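Local coordinates for citrate lyase, subunit 1 (PDB 6HXI), which probably forms acetyl-CoA and oxaloacetate from citrate and coenzyme A at the expense of ATP, as an ATP citrate lyase, at residues 248-251 against 252-255. Sequence-based numbering, arbitrary orientation.
Sequences ELFI and KEID. With NA (sodium ion), chain N.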
ATOM      1  N   GLU C 248      15.840  43.706  34.319  1.00 59.69           N
ATOM      2  CA  GLU C 248      15.956  44.486  33.086  1.00 59.73           C
ATOM      3  C   GLU C 248      16.715  43.723  32.005  1.00 66.67           C
ATOM      4  O   GLU C 248      16.328  43.769  30.838  1.00 64.52           O
ATOM      5  CB  GLU C 248      16.653  45.820  33.346  1.00 61.70           C
ATOM      6  CG  GLU C 248      15.760  46.847  34.003  1.00 72.16           C
ATOM      7  CD  GLU C 248      16.368  48.228  34.101  1.00 83.21           C
ATOM      8  OE1 GLU C 248      17.134  48.618  33.192  1.00 83.32           O
ATOM      9  OE2 GLU C 248      16.029  48.945  35.067  1.00 72.33           O
ATOM     10  N   LEU C 249      17.798  43.029  32.400  1.00 66.49           N
ATOM     11  CA  LEU C 249      18.627  42.238  31.494  1.00 66.68           C
ATOM     12  C   LEU C 249      17.902  40.977  31.023  1.00 67.29           C
ATOM     13  O   LEU C 249      18.143  40.525  29.902  1.00 67.16           O
ATOM     14  CB  LEU C 249      20.006  41.938  32.123  1.00 69.13           C
ATOM     15  CG  LEU C 249      20.914  43.185  32.272  1.00 76.17           C
ATOM     16  CD1 LEU C 249      21.812  43.097  33.490  1.00 78.72           C
ATOM     17  CD2 LEU C 249      21.729  43.454  30.991  1.00 80.13           C
ATOM     18  N   PHE C 250      16.969  40.453  31.854  1.00 61.16           N
ATOM     19  CA  PHE C 250      16.125  39.301  31.528  1.00 58.91           C
ATOM     20  C   PHE C 250      15.120  39.685  30.437  1.00 59.25           C
ATOM     21  O   PHE C 250      14.871  38.888  29.534  1.00 60.68           O
ATOM     22  CB  PHE C 250      15.394  38.784  32.788  1.00 61.50           C
ATOM     23  CG  PHE C 250      14.302  37.775  32.526  1.00 62.55           C
ATOM     24  CD1 PHE C 250      14.598  36.529  31.989  1.00 66.36           C
ATOM     25  CD2 PHE C 250      12.976  38.077  32.796  1.00 64.57           C
ATOM     26  CE1 PHE C 250      13.580  35.603  31.722  1.00 67.57           C
ATOM     27  CE2 PHE C 250      11.961  37.142  32.552  1.00 67.70           C
ATOM     28  CZ  PHE C 250      12.269  35.910  32.015  1.00 66.08           C
ATOM     29  N   ILE C 251      14.555  40.916  30.521  1.00 52.09           N
ATOM     30  CA  ILE C 251      13.581  41.465  29.575  1.00 50.31           C
ATOM     31  C   ILE C 251      14.271  41.752  28.229  1.00 53.68           C
ATOM     32  O   ILE C 251      13.724  41.407  27.169  1.00 54.17           O
ATOM     33  CB  ILE C 251      12.803  42.670  30.191  1.00 53.06           C
ATOM     34  CG1 ILE C 251      11.948  42.241  31.427  1.00 55.03           C
ATOM     35  CG2 ILE C 251      11.952  43.413  29.171  1.00 53.12           C
ATOM     36  CD1 ILE C 251      10.972  41.021  31.247  1.00 65.98           C
ATOM     37  N   LYS C 252      15.496  42.317  28.292  1.00 48.41           N
ATOM     38  CA  LYS C 252      16.369  42.611  27.153  1.00 47.14           C
ATOM     39  C   LYS C 252      16.710  41.323  26.422  1.00 51.74           C
ATOM     40  O   LYS C 252      16.795  41.316  25.195  1.00 51.19           O
ATOM     41  CB  LYS C 252      17.653  43.326  27.613  1.00 49.34           C
ATOM     42  CG  LYS C 252      17.452  44.819  27.856  1.00 60.59           C
ATOM     43  CD  LYS C 252      18.773  45.543  28.081  1.00 73.71           C
ATOM     44  CE  LYS C 252      18.608  47.033  28.306  1.00 87.65           C
ATOM     45  NZ  LYS C 252      18.382  47.780  27.036  1.00 97.60           N
ATOM     46  N   GLU C 253      16.852  40.220  27.184  1.00 50.33           N
ATOM     47  CA  GLU C 253      17.146  38.883  26.671  1.00 50.40           C
ATOM     48  C   GLU C 253      15.934  38.313  25.878  1.00 52.78           C
ATOM     49  O   GLU C 253      16.132  37.703  24.825  1.00 50.62           O
ATOM     50  CB  GLU C 253      17.596  37.971  27.830  1.00 53.16           C
ATOM     51  CG  GLU C 253      18.121  36.604  27.428  1.00 69.47           C
ATOM     52  CD  GLU C 253      17.093  35.486  27.486  1.00116.54           C
ATOM     53  OE1 GLU C 253      16.482  35.296  28.565  1.00123.99           O
ATOM     54  OE2 GLU C 253      16.913  34.787  26.461  1.00120.45           O
ATOM     55  N   ILE C 254      14.697  38.542  26.359  1.00 51.24           N
ATOM     56  CA  ILE C 254      13.471  38.122  25.665  1.00 50.96           C
ATOM     57  C   ILE C 254      13.329  38.945  24.376  1.00 55.93           C
ATOM     58  O   ILE C 254      13.113  38.378  23.307  1.00 57.65           O
ATOM     59  CB  ILE C 254      12.218  38.233  26.585  1.00 54.06           C
ATOM     60  CG1 ILE C 254      12.348  37.318  27.818  1.00 55.49           C
ATOM     61  CG2 ILE C 254      10.902  37.960  25.820  1.00 53.62           C
ATOM     62  CD1 ILE C 254      11.663  37.867  29.020  1.00 69.52           C
ATOM     63  N   ASP C 255      13.514  40.265  24.476  1.00 52.71           N
ATOM     64  CA  ASP C 255      13.443  41.232  23.374  1.00 52.08           C
ATOM     65  C   ASP C 255      14.382  40.911  22.184  1.00 55.41           C
ATOM     66  O   ASP C 255      14.084  41.318  21.060  1.00 54.20           O
ATOM     67  CB  ASP C 255      13.745  42.652  23.924  1.00 53.62           C
ATOM     68  CG  ASP C 255      13.589  43.784  22.927  1.00 64.98           C
ATOM     69  OD1 ASP C 255      12.452  44.038  22.488  1.00 65.61           O
ATOM     70  OD2 ASP C 255      14.603  44.418  22.588  1.00 76.48           O
TER
HETATM   71 NA    NA N 502      12.896  42.778  19.641  1.00 41.27          NA
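F250 and I254 meet one helical turn apart on helix 246-256, where the CD1 methyl of I254 sits over one face of the phenyl ring. The methyl lies 3.8 Å from the ring centroid and 20° off the normal, a CH-pi contact displaced toward the rim formed by CE2 and CZ. With CG anti to the backbone N (chi1 169°), the ring swings out around the helix almost level with its own CA, and the I254 side chain runs back up the helix to meet it. The same methyl packs against I251, CD1 of I254 being 3.9 Å from CD1 of I251. On the same side of the ring plane, but out beyond CD1 of F250, E253 approaches obliquely, its OE1 4.1 Å from that F250 CD1; its OE2 is engaged by K257 in a salt bridge. Beneath these side chains run four i to i+4 hydrogen bonds; that from D255 N to I251 O is the straightest, 2.9 Å with an N-H...O angle of 168°. The aliphatic part of K252 lies against the E248 carbonyl, K252 CG to E248 O 3.4 Å, whereas the E248 carboxylate turns to R242 and I266 N. Helix 311-325 receives F250 and I251, and strand 261-266 receives I251 and I254. Replacing F250 by an alanine would probably leave I254 CD1 without its aromatic platform and open a gap toward H316 and T320. Near the C-terminal end of the helix, D255 O coordinates the sodium ion at 2.4 Å, together with the carbonyls of T258 and A260. D255 OD1 accepts a hydrogen bond from L262 N. Apolar side chains thus join this helix to helix 311-325 and strand 261-266, and its last turn offers a carbonyl oxygen, likely made more negative by the helix dipole, to a cation near the coenzyme A pocket.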